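Side-chain contacts in imidazoleglycerol-phosphate dehydratase (Pyrococcus furiosus, PDB 5DNL), which catalyses the dehydration of D-erythro-1-(imidazol-4-yl)glycerol 3-phosphate to 3-(imidazol-4-yl)-2-oxopropyl phosphate, the sixth step of histidine biosynthesis: residues A[1-6]-A[55-60]; A[18-21]-A[27-30]; A[120-125]-A[150-155]. All blocks are in the same frame, centred on the assembly; numbering follows the deposited sequence.

Interaction 1: A[1-6]-A[55-60]; sequences MRRTTK and WEDIGI. With MN (manganese (II) ion), chain D; 5DL ([(2S)-2-hydroxy-3-(1H-1,2,4-triazol-1-yl)propyl]phosphonic acid), chain F.
Asp57 and Ile60, one turn apart on helix 51-69, receive the side chain that Arg3 sends across from strand 2-4. Just before them, Glu56 turns to the active site: its OE1 binds a manganese ion at 2.2 Å, and the triazole N4 of the inhibitor binds the same metal at 2.3 Å. His52 and Glu121 of this chain, His146 of a neighbouring subunit and a water complete the coordination; that water also donates to Glu56 OE2. Asp57 carries the polar half of the contact. Arg3 leaves the strand with CG anti to the backbone N (chi1 -176°) and stays extended as far as NE, which brings NH1 within 3.2 Å of Asp57 OD2 in a salt bridge. The two side chains meet nearly at right angles, guanidinium and carboxylate planes turned 62° apart, so this is no flat, two-pronged pairing. Water widens the link: one molecule accepts from Arg3 NH2 and donates to Asp57 OD1, while a second accepts from Thr5 OG1 and donates to Asp57 OD2. Thr5 OG1 is also hydrogen-bonded to Glu7 N, and Thr8, at the start of strand 8-14, is hydrogen-bonded to Asp57 OD2 through OG1. At Ile60 the contact is van der Waals, aliphatic carbon against guanidinium. CG2 lies 3.7 Å from Arg3 NE, and CD1 sits over one face of the guanidinium, 3.8 Å above its plane and toward the rim. With OD2 held by a cation, a threonine and a water, and OD1 by another water, the Asp57 carboxylate is probably restrained in rotation.

Interaction 2: A[18-21]-A[27-30]; sequences GEIK and LDHM. With MN (manganese (II) ion), chain E.
Ile20 and Asp28 are the points at which strand 20-21 and helix 25-38 come closest, their CA atoms 5.9 Å apart. The backbone is extended at Ile20 and Lys21, then turns through a short connection into the helix, whose side is presented to the strand at Asp28. No direct hydrogen bond joins the two segments; the aspartate instead lies against the strand backbone. Its CG, anti to the carbonyl carbon (chi1 -70°), swings the carboxylate toward the strand and comes to 3.5 Å from Ile20 O, with OD1 3.7 Å from Lys21 C. OD1 is hydrogen-bonded to Thr22 OG1, in the residue following the strand. OD2 takes a hydrogen bond of 2.7 Å from a water that in turn accepts from Lys21 NZ at 2.9 Å. Lysine and aspartate are therefore joined through water, NZ and OD2 remaining 4.9 Å apart. Ile20 adds an apolar touch from the strand, its CG2 resting 4.0 Å from Asp28 O at the helix backbone. With an alanine at Asp28, Thr22 and the bridging water would probably both lose their partner on the helix, and Lys21 would be left without this nearby negative charge. The next residue, His29, points away from the strand and binds a second manganese ion through NE2 at 2.2 Å, together with His145 and Glu149 of this chain and His53 of a neighbouring subunit. The contact lies at the surface, at the start of the beta-alpha-beta unit formed by strand 20-21, helix 25-38 and strand 42-48. Ile20 also reaches Leu31 and Thr32 farther along this helix, while Leu27 packs on helix 51-69 and Met30 on helix 144-162.

Interaction 3: A[120-125]-A[150-155]; sequences KEFVWG and AAFKGL. With MN (manganese (II) ion), chain D; 5DL ([(2S)-2-hydroxy-3-(1H-1,2,4-triazol-1-yl)propyl]phosphonic acid), chain B.
Phe122 and Phe152 are brought together by different first torsions. In Phe122, CG stands anti to the backbone N (chi1 167°); CB points toward helix 144-162 and the torsion carries the ring on into contact with it. Phe152 CG stands anti to the carbonyl carbon (chi1 -83°), which bends the end of a side chain that sets off alongside back toward helix 116-130. The two side chains approach from opposite directions. CE2 of Phe152 settles over one face of the Phe122 ring, offset toward the rim, and its nearest carbon there is Phe122 CE2 at 3.4 Å. The ring planes are inclined at 35° with centroids 4.8 Å apart, an oblique pairing between a parallel and a T-shaped one. Leu155 comes to the same ring from another side: its CD1 lies at the edge, in the plane of Phe122, 4.0 Å from CE2. Phe122 is thus met on a face by one aromatic side chain and at the edge by an aliphatic one. Leu155 CD1 also meets Val123 CG2 at 4.4 Å. Such large side chains span helix segments that run nearly parallel, with their axes 12.4 Å apart. Trp55 and Ile58 of helix 51-69 also touch Phe122, while Ile134 of strand 133-140 packs against both Val123 and Leu155. Polar groups face other ways: Glu121 OE1 binds manganese together with His146 of a neighbouring subunit, and Lys153 NZ donates a 2.8 Å hydrogen bond to O12 of an inhibitor also held by Arg76, Arg98, Ser171 and Lys173 of another subunit. Helices 116-130 and 144-162 pack here on the mixed sheet of strands 77-84, 87-94, 133-140 and 100-104; the other sheet repeats its 1-2-4-3 order, consistent with the alpha+beta fold of the S5 clan.

In the fold
From the N terminus, interaction 1 closes a loop of 48 residues, bringing strand 2-4 back to helix 51-69. Interaction 2 is nested within it, a short closure between strand 20-21 and helix 25-38. Both reach the same four-stranded sheet, of which 2-4 and 20-21 are the outermost strands within the chain, and Leu27 packs on Trp55 and Ile58 to join them. Interaction 3 follows in series, pairing helices 116-130 and 144-162, which pack on strands 100-104, 133-140 and 77-84 of the second sheet. Phe122 meets Gly59 and Met30 meets Phe152, so helices 25-38, 51-69, 116-130 and 144-162 pack against one another. Glu56 and Glu121 bring 55-60 and 120-125 to one manganese ion.

Interaction 1: A[1-6]-A[55-60]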
loop_
_atom_site.group_PDB
_atom_site.type_symbol
_atom_site.label_atom_id
_atom_site.label_comp_id
_atom_site.label_asym_id
_atom_site.label_seq_id
_atom_site.Cartn_x
_atom_site.Cartn_y
_atom_site.Cartn_z
ATOM N N MET A 1 -32.482 -41.942 26.831
ATOM C CA MET A 1 -31.525 -41.075 27.573
ATOM C C MET A 1 -32.242 -39.780 27.943
ATOM O O MET A 1 -32.774 -39.103 27.065
ATOM C CB MET A 1 -30.308 -40.765 26.697
ATOM C CG MET A 1 -29.205 -39.992 27.380
ATOM S SD MET A 1 -28.454 -40.854 28.769
ATOM C CE MET A 1 -27.683 -42.231 27.924
ATOM N N ARG A 2 -32.268 -39.453 29.231
ATOM C CA ARG A 2 -32.881 -38.214 29.704
ATOM C C ARG A 2 -31.837 -37.381 30.415
ATOM O O ARG A 2 -30.979 -37.905 31.135
ATOM C CB ARG A 2 -34.049 -38.498 30.640
ATOM C CG ARG A 2 -34.841 -37.258 31.031
ATOM C CD ARG A 2 -36.072 -37.604 31.824
ATOM N NE ARG A 2 -37.004 -36.489 31.925
ATOM C CZ ARG A 2 -38.178 -36.556 32.556
ATOM N NH1 ARG A 2 -38.564 -37.682 33.157
ATOM N NH2 ARG A 2 -38.978 -35.497 32.595
ATOM N N ARG A 3 -31.909 -36.073 30.191
ATOM C CA ARG A 3 -31.037 -35.129 30.862
ATOM C C ARG A 3 -31.881 -33.954 31.288
ATOM O O ARG A 3 -32.552 -33.344 30.451
ATOM C CB ARG A 3 -29.905 -34.677 29.943
ATOM C CG ARG A 3 -28.899 -33.765 30.612
ATOM C CD ARG A 3 -27.803 -33.334 29.640
ATOM N NE ARG A 3 -26.825 -32.408 30.210
ATOM C CZ ARG A 3 -26.951 -31.083 30.273
ATOM N NH1 ARG A 3 -28.045 -30.460 29.866
ATOM N NH2 ARG A 3 -25.961 -30.360 30.789
ATOM N N THR A 4 -31.858 -33.642 32.582
ATOM C CA THR A 4 -32.710 -32.609 33.135
ATOM C C THR A 4 -31.895 -31.631 33.963
ATOM O O THR A 4 -31.127 -32.032 34.834
ATOM C CB THR A 4 -33.812 -33.225 34.030
ATOM O OG1 THR A 4 -34.457 -34.296 33.319
ATOM C CG2 THR A 4 -34.839 -32.172 34.438
ATOM N N THR A 5 -32.045 -30.347 33.662
ATOM C CA THR A 5 -31.488 -29.280 34.481
ATOM C C THR A 5 -32.601 -28.308 34.795
ATOM O O THR A 5 -33.746 -28.490 34.360
ATOM C CB THR A 5 -30.329 -28.515 33.771
ATOM O OG1 THR A 5 -30.862 -27.672 32.758
ATOM C CG2 THR A 5 -29.313 -29.471 33.169
ATOM N N LYS A 6 -32.274 -27.237 35.509
ATOM C CA LYS A 6 -33.237 -26.161 35.702
ATOM C C LYS A 6 -33.554 -25.378 34.420
ATOM O O LYS A 6 -34.523 -24.623 34.405
ATOM C CB LYS A 6 -32.773 -25.198 36.804
ATOM C CG LYS A 6 -32.677 -25.863 38.171
ATOM C CD LYS A 6 -32.209 -24.905 39.255
ATOM C CE LYS A 6 -32.099 -25.602 40.598
ATOM N NZ LYS A 6 -31.657 -24.672 41.674
ATOM N N TRP A 55 -30.258 -26.141 22.062
ATOM C CA TRP A 55 -29.366 -26.710 21.037
ATOM C C TRP A 55 -28.172 -27.450 21.652
ATOM O O TRP A 55 -27.803 -28.545 21.225
ATOM C CB TRP A 55 -28.921 -25.639 20.018
ATOM C CG TRP A 55 -29.985 -25.281 19.009
ATOM C CD1 TRP A 55 -31.231 -24.771 19.273
ATOM C CD2 TRP A 55 -29.908 -25.433 17.580
ATOM N NE1 TRP A 55 -31.916 -24.588 18.100
ATOM C CE2 TRP A 55 -31.135 -24.983 17.051
ATOM C CE3 TRP A 55 -28.909 -25.884 16.694
ATOM C CZ2 TRP A 55 -31.398 -24.983 15.685
ATOM C CZ3 TRP A 55 -29.173 -25.875 15.342
ATOM C CH2 TRP A 55 -30.408 -25.435 14.854
ATOM N N GLU A 56 -27.541 -26.819 22.634
ATOM C CA GLU A 56 -26.401 -27.421 23.315
ATOM C C GLU A 56 -26.842 -28.688 24.047
ATOM O O GLU A 56 -26.175 -29.719 23.938
ATOM C CB GLU A 56 -25.819 -26.416 24.307
ATOM C CG GLU A 56 -24.749 -27.003 25.201
ATOM C CD GLU A 56 -23.958 -25.957 25.947
ATOM O OE1 GLU A 56 -24.268 -24.749 25.820
ATOM O OE2 GLU A 56 -23.043 -26.358 26.689
ATOM N N ASP A 57 -27.941 -28.613 24.806
ATOM C CA ASP A 57 -28.327 -29.743 25.638
ATOM C C ASP A 57 -28.882 -30.921 24.824
ATOM O O ASP A 57 -28.690 -32.076 25.194
ATOM C CB ASP A 57 -29.292 -29.273 26.702
ATOM C CG ASP A 57 -28.647 -28.294 27.691
ATOM O OD1 ASP A 57 -27.436 -27.929 27.562
ATOM O OD2 ASP A 57 -29.366 -27.874 28.614
ATOM N N ILE A 58 -29.513 -30.615 23.697
ATOM C CA ILE A 58 -29.856 -31.628 22.694
ATOM C C ILE A 58 -28.596 -32.310 22.200
ATOM O O ILE A 58 -28.524 -33.548 22.105
ATOM C CB ILE A 58 -30.676 -31.002 21.535
ATOM C CG1 ILE A 58 -32.132 -30.767 21.966
ATOM C CG2 ILE A 58 -30.588 -31.824 20.249
ATOM C CD1 ILE A 58 -33.025 -31.995 21.954
ATOM N N GLY A 59 -27.572 -31.526 21.871
ATOM C CA GLY A 59 -26.331 -32.122 21.433
ATOM C C GLY A 59 -25.746 -33.050 22.489
ATOM O O GLY A 59 -25.345 -34.165 22.180
ATOM N N ILE A 60 -25.693 -32.578 23.735
ATOM C CA ILE A 60 -25.160 -33.395 24.829
ATOM C C ILE A 60 -25.957 -34.685 24.975
ATOM O O ILE A 60 -25.353 -35.758 25.064
ATOM C CB ILE A 60 -25.152 -32.639 26.161
ATOM C CG1 ILE A 60 -24.195 -31.423 26.125
ATOM C CG2 ILE A 60 -24.776 -33.574 27.306
ATOM C CD1 ILE A 60 -24.348 -30.456 27.289
HETATM MN MN MN D . -23.059 -22.941 25.572
HETATM N N1 5DL F . -25.199 -20.898 28.893
HETATM C C3 5DL F . -23.488 -22.353 28.777
HETATM N N2 5DL F . -24.245 -21.601 29.585
HETATM C C8 5DL F . -24.884 -21.954 33.349
HETATM C C7 5DL F . -25.234 -22.022 31.861
HETATM C C6 5DL F . -24.054 -21.540 31.030
HETATM C C5 5DL F . -24.979 -21.270 27.627
HETATM O O10 5DL F . -23.522 -24.260 33.244
HETATM P P9 5DL F . -23.437 -22.912 33.877
HETATM O O11 5DL F . -23.477 -22.940 35.386
HETATM O O12 5DL F . -22.175 -22.184 33.441
HETATM O O13 5DL F . -26.381 -21.214 31.559
HETATM N N4 5DL F . -23.956 -22.147 27.509
HETATM O O HOH W 1 -26.158 -27.592 29.917
HETATM O O HOH W 2 -29.042 -26.879 30.988
HETATM O O HOH W 3 -21.752 -24.061 26.949
#

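Interaction 2: A[18-21]-A[27-30]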
loop_
_atom_site.group_PDB
_atom_site.type_symbol
_atom_site.label_atom_id
_atom_site.label_comp_id
_atom_site.label_asym_id
_atom_site.label_seq_id
_atom_site.Cartn_x
_atom_site.Cartn_y
_atom_site.Cartn_z
ATOM N N GLY A 18 -41.088 -42.514 16.749
ATOM C CA GLY A 18 -41.669 -41.459 17.545
ATOM C C GLY A 18 -41.434 -40.120 16.908
ATOM O O GLY A 18 -40.858 -40.026 15.824
ATOM N N GLU A 19 -41.914 -39.094 17.588
ATOM C CA GLU A 19 -41.837 -37.734 17.090
ATOM C C GLU A 19 -40.503 -37.096 17.491
ATOM O O GLU A 19 -39.880 -37.483 18.476
ATOM C CB GLU A 19 -43.009 -36.907 17.631
ATOM C CG GLU A 19 -42.955 -36.589 19.129
ATOM C CD GLU A 19 -44.230 -35.960 19.667
ATOM O OE1 GLU A 19 -45.179 -35.698 18.890
ATOM O OE2 GLU A 19 -44.269 -35.705 20.888
ATOM N N ILE A 20 -40.093 -36.116 16.698
ATOM C CA ILE A 20 -39.038 -35.177 17.081
ATOM C C ILE A 20 -39.729 -33.840 17.285
ATOM O O ILE A 20 -40.111 -33.179 16.320
ATOM C CB ILE A 20 -37.942 -35.087 16.011
ATOM C CG1 ILE A 20 -37.264 -36.455 15.872
ATOM C CG2 ILE A 20 -36.949 -33.976 16.365
ATOM C CD1 ILE A 20 -36.210 -36.524 14.788
ATOM N N LYS A 21 -39.878 -33.449 18.551
ATOM C CA LYS A 21 -40.609 -32.256 18.937
ATOM C C LYS A 21 -39.884 -31.545 20.049
ATOM O O LYS A 21 -40.017 -31.883 21.218
ATOM C CB LYS A 21 -42.031 -32.621 19.389
ATOM C CG LYS A 21 -42.910 -33.156 18.281
ATOM C CD LYS A 21 -43.296 -32.090 17.273
ATOM C CE LYS A 21 -44.038 -32.700 16.097
ATOM N NZ LYS A 21 -44.424 -31.646 15.120
ATOM N N LEU A 27 -34.763 -26.620 14.725
ATOM C CA LEU A 27 -34.063 -27.765 15.280
ATOM C C LEU A 27 -34.786 -29.060 14.966
ATOM O O LEU A 27 -34.148 -30.077 14.698
ATOM C CB LEU A 27 -33.860 -27.616 16.796
ATOM C CG LEU A 27 -32.974 -28.677 17.432
ATOM C CD1 LEU A 27 -31.584 -28.742 16.802
ATOM C CD2 LEU A 27 -32.872 -28.372 18.924
ATOM N N ASP A 28 -36.119 -29.029 15.002
ATOM C CA ASP A 28 -36.878 -30.242 14.643
ATOM C C ASP A 28 -36.513 -30.707 13.237
ATOM O O ASP A 28 -36.312 -31.896 13.025
ATOM C CB ASP A 28 -38.400 -30.023 14.699
ATOM C CG ASP A 28 -38.952 -29.859 16.102
ATOM O OD1 ASP A 28 -38.255 -30.140 17.090
ATOM O OD2 ASP A 28 -40.136 -29.435 16.176
ATOM N N HIS A 29 -36.410 -29.770 12.304
ATOM C CA HIS A 29 -36.034 -30.069 10.915
ATOM C C HIS A 29 -34.601 -30.603 10.846
ATOM O O HIS A 29 -34.342 -31.588 10.187
ATOM C CB HIS A 29 -36.224 -28.831 10.035
ATOM C CG HIS A 29 -35.901 -29.041 8.594
ATOM N ND1 HIS A 29 -36.294 -30.160 7.886
ATOM C CD2 HIS A 29 -35.277 -28.238 7.705
ATOM C CE1 HIS A 29 -35.874 -30.056 6.638
ATOM N NE2 HIS A 29 -35.285 -28.886 6.496
ATOM N N MET A 30 -33.674 -29.953 11.541
ATOM C CA MET A 30 -32.279 -30.378 11.525
ATOM C C MET A 30 -32.110 -31.771 12.121
ATOM O O MET A 30 -31.360 -32.575 11.587
ATOM C CB MET A 30 -31.399 -29.378 12.278
ATOM C CG MET A 30 -31.249 -28.008 11.626
ATOM S SD MET A 30 -30.744 -28.004 9.901
ATOM C CE MET A 30 -32.338 -27.875 9.116
HETATM MN MN MN E . -34.691 -27.837 4.639
HETATM O O HOH W 4 -42.015 -30.122 14.388
#

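Interaction 3: A[120-125]-A[150-155]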
loop_
_atom_site.group_PDB
_atom_site.type_symbol
_atom_site.label_atom_id
_atom_site.label_comp_id
_atom_site.label_asym_id
_atom_site.label_seq_id
_atom_site.Cartn_x
_atom_site.Cartn_y
_atom_site.Cartn_z
ATOM N N LYS A 120 -22.792 -24.309 16.372
ATOM C CA LYS A 120 -21.553 -24.615 17.101
ATOM C C LYS A 120 -21.852 -25.226 18.464
ATOM O O LYS A 120 -21.164 -26.162 18.893
ATOM C CB LYS A 120 -20.658 -23.386 17.275
ATOM C CG LYS A 120 -19.942 -22.967 16.012
ATOM C CD LYS A 120 -19.023 -21.783 16.287
ATOM C CE LYS A 120 -18.162 -21.441 15.092
ATOM N NZ LYS A 120 -17.342 -20.234 15.392
ATOM N N GLU A 121 -22.864 -24.710 19.156
ATOM C CA GLU A 121 -23.165 -25.229 20.490
ATOM C C GLU A 121 -23.785 -26.629 20.437
ATOM O O GLU A 121 -23.483 -27.481 21.293
ATOM C CB GLU A 121 -23.980 -24.229 21.294
ATOM C CG GLU A 121 -23.126 -23.050 21.701
ATOM C CD GLU A 121 -21.981 -23.475 22.583
ATOM O OE1 GLU A 121 -22.205 -23.819 23.770
ATOM O OE2 GLU A 121 -20.849 -23.544 22.057
ATOM N N PHE A 122 -24.598 -26.901 19.429
ATOM C CA PHE A 122 -25.069 -28.270 19.230
ATOM C C PHE A 122 -23.886 -29.226 18.987
ATOM O O PHE A 122 -23.807 -30.309 19.587
ATOM C CB PHE A 122 -26.056 -28.350 18.051
ATOM C CG PHE A 122 -26.325 -29.770 17.596
ATOM C CD1 PHE A 122 -27.255 -30.555 18.256
ATOM C CD2 PHE A 122 -25.616 -30.323 16.548
ATOM C CE1 PHE A 122 -27.473 -31.877 17.872
ATOM C CE2 PHE A 122 -25.836 -31.628 16.156
ATOM C CZ PHE A 122 -26.757 -32.404 16.818
ATOM N N VAL A 123 -22.969 -28.842 18.100
ATOM C CA VAL A 123 -21.844 -29.702 17.724
ATOM C C VAL A 123 -20.901 -29.922 18.901
ATOM O O VAL A 123 -20.452 -31.058 19.153
ATOM C CB VAL A 123 -21.094 -29.181 16.477
ATOM C CG1 VAL A 123 -19.901 -30.059 16.169
ATOM C CG2 VAL A 123 -22.031 -29.155 15.267
ATOM N N TRP A 124 -20.578 -28.858 19.644
ATOM C CA TRP A 124 -19.793 -29.023 20.857
ATOM C C TRP A 124 -20.487 -29.896 21.885
ATOM O O TRP A 124 -19.832 -30.704 22.547
ATOM C CB TRP A 124 -19.413 -27.675 21.494
ATOM C CG TRP A 124 -18.064 -27.179 21.106
ATOM C CD1 TRP A 124 -17.782 -26.100 20.311
ATOM C CD2 TRP A 124 -16.813 -27.731 21.501
ATOM N NE1 TRP A 124 -16.413 -25.943 20.211
ATOM C CE2 TRP A 124 -15.802 -26.925 20.935
ATOM C CE3 TRP A 124 -16.445 -28.814 22.291
ATOM C CZ2 TRP A 124 -14.437 -27.195 21.127
ATOM C CZ3 TRP A 124 -15.088 -29.061 22.487
ATOM C CH2 TRP A 124 -14.117 -28.255 21.913
ATOM N N GLY A 125 -21.801 -29.741 22.013
ATOM C CA GLY A 125 -22.574 -30.573 22.934
ATOM C C GLY A 125 -22.474 -32.040 22.529
ATOM O O GLY A 125 -22.211 -32.921 23.374
ATOM N N ALA A 150 -26.982 -29.174 5.333
ATOM C CA ALA A 150 -25.950 -30.078 4.835
ATOM C C ALA A 150 -25.059 -30.603 5.970
ATOM O O ALA A 150 -24.695 -31.771 5.990
ATOM C CB ALA A 150 -25.113 -29.411 3.756
ATOM N N ALA A 151 -24.723 -29.741 6.928
ATOM C CA ALA A 151 -23.963 -30.179 8.098
ATOM C C ALA A 151 -24.694 -31.248 8.907
ATOM O O ALA A 151 -24.087 -32.228 9.312
ATOM C CB ALA A 151 -23.621 -28.988 8.974
ATOM N N PHE A 152 -25.988 -31.061 9.147
ATOM C CA PHE A 152 -26.772 -32.062 9.890
ATOM C C PHE A 152 -26.926 -33.376 9.109
ATOM O O PHE A 152 -26.789 -34.468 9.699
ATOM C CB PHE A 152 -28.137 -31.526 10.323
ATOM C CG PHE A 152 -28.096 -30.730 11.590
ATOM C CD1 PHE A 152 -27.820 -29.371 11.591
ATOM C CD2 PHE A 152 -28.344 -31.347 12.804
ATOM C CE1 PHE A 152 -27.807 -28.637 12.777
ATOM C CE2 PHE A 152 -28.319 -30.633 14.008
ATOM C CZ PHE A 152 -28.057 -29.263 13.994
ATOM N N LYS A 153 -27.179 -33.289 7.808
ATOM C CA LYS A 153 -27.224 -34.506 6.972
ATOM C C LYS A 153 -25.881 -35.230 7.049
ATOM O O LYS A 153 -25.814 -36.461 7.181
ATOM C CB LYS A 153 -27.518 -34.164 5.513
ATOM C CG LYS A 153 -28.908 -33.650 5.193
ATOM C CD LYS A 153 -29.093 -33.563 3.687
ATOM C CE LYS A 153 -30.510 -33.170 3.274
ATOM N NZ LYS A 153 -30.654 -33.350 1.801
ATOM N N GLY A 154 -24.802 -34.454 6.959
ATOM C CA GLY A 154 -23.469 -34.982 7.022
ATOM C C GLY A 154 -23.112 -35.635 8.332
ATOM O O GLY A 154 -22.448 -36.661 8.342
ATOM N N LEU A 155 -23.491 -35.008 9.438
ATOM C CA LEU A 155 -23.325 -35.643 10.748
ATOM C C LEU A 155 -24.033 -36.988 10.801
ATOM O O LEU A 155 -23.476 -37.958 11.315
ATOM C CB LEU A 155 -23.818 -34.730 11.856
ATOM C CG LEU A 155 -22.860 -33.594 12.213
ATOM C CD1 LEU A 155 -23.602 -32.552 13.029
ATOM C CD2 LEU A 155 -21.648 -34.100 12.967
HETATM MN MN MN D . -23.059 -22.941 25.572
HETATM N N1 5DL B . -34.113 -27.131 2.594
HETATM C C3 5DL B . -33.647 -27.335 0.404
HETATM N N2 5DL B . -33.824 -27.986 1.559
HETATM C C8 5DL B . -34.731 -31.660 2.172
HETATM C C7 5DL B . -34.975 -30.150 2.129
HETATM C C6 5DL B . -33.708 -29.434 1.686
HETATM C C5 5DL B . -34.104 -25.934 1.999
HETATM O O10 5DL B . -35.062 -31.898 -0.477
HETATM P P9 5DL B . -34.202 -32.432 0.618
HETATM O O11 5DL B . -34.325 -33.922 0.823
HETATM O O12 5DL B . -32.738 -32.098 0.373
HETATM O O13 5DL B . -35.372 -29.650 3.415
HETATM N N4 5DL B . -33.827 -26.008 0.676
HETATM O O HOH W 3 -21.752 -24.061 26.949
#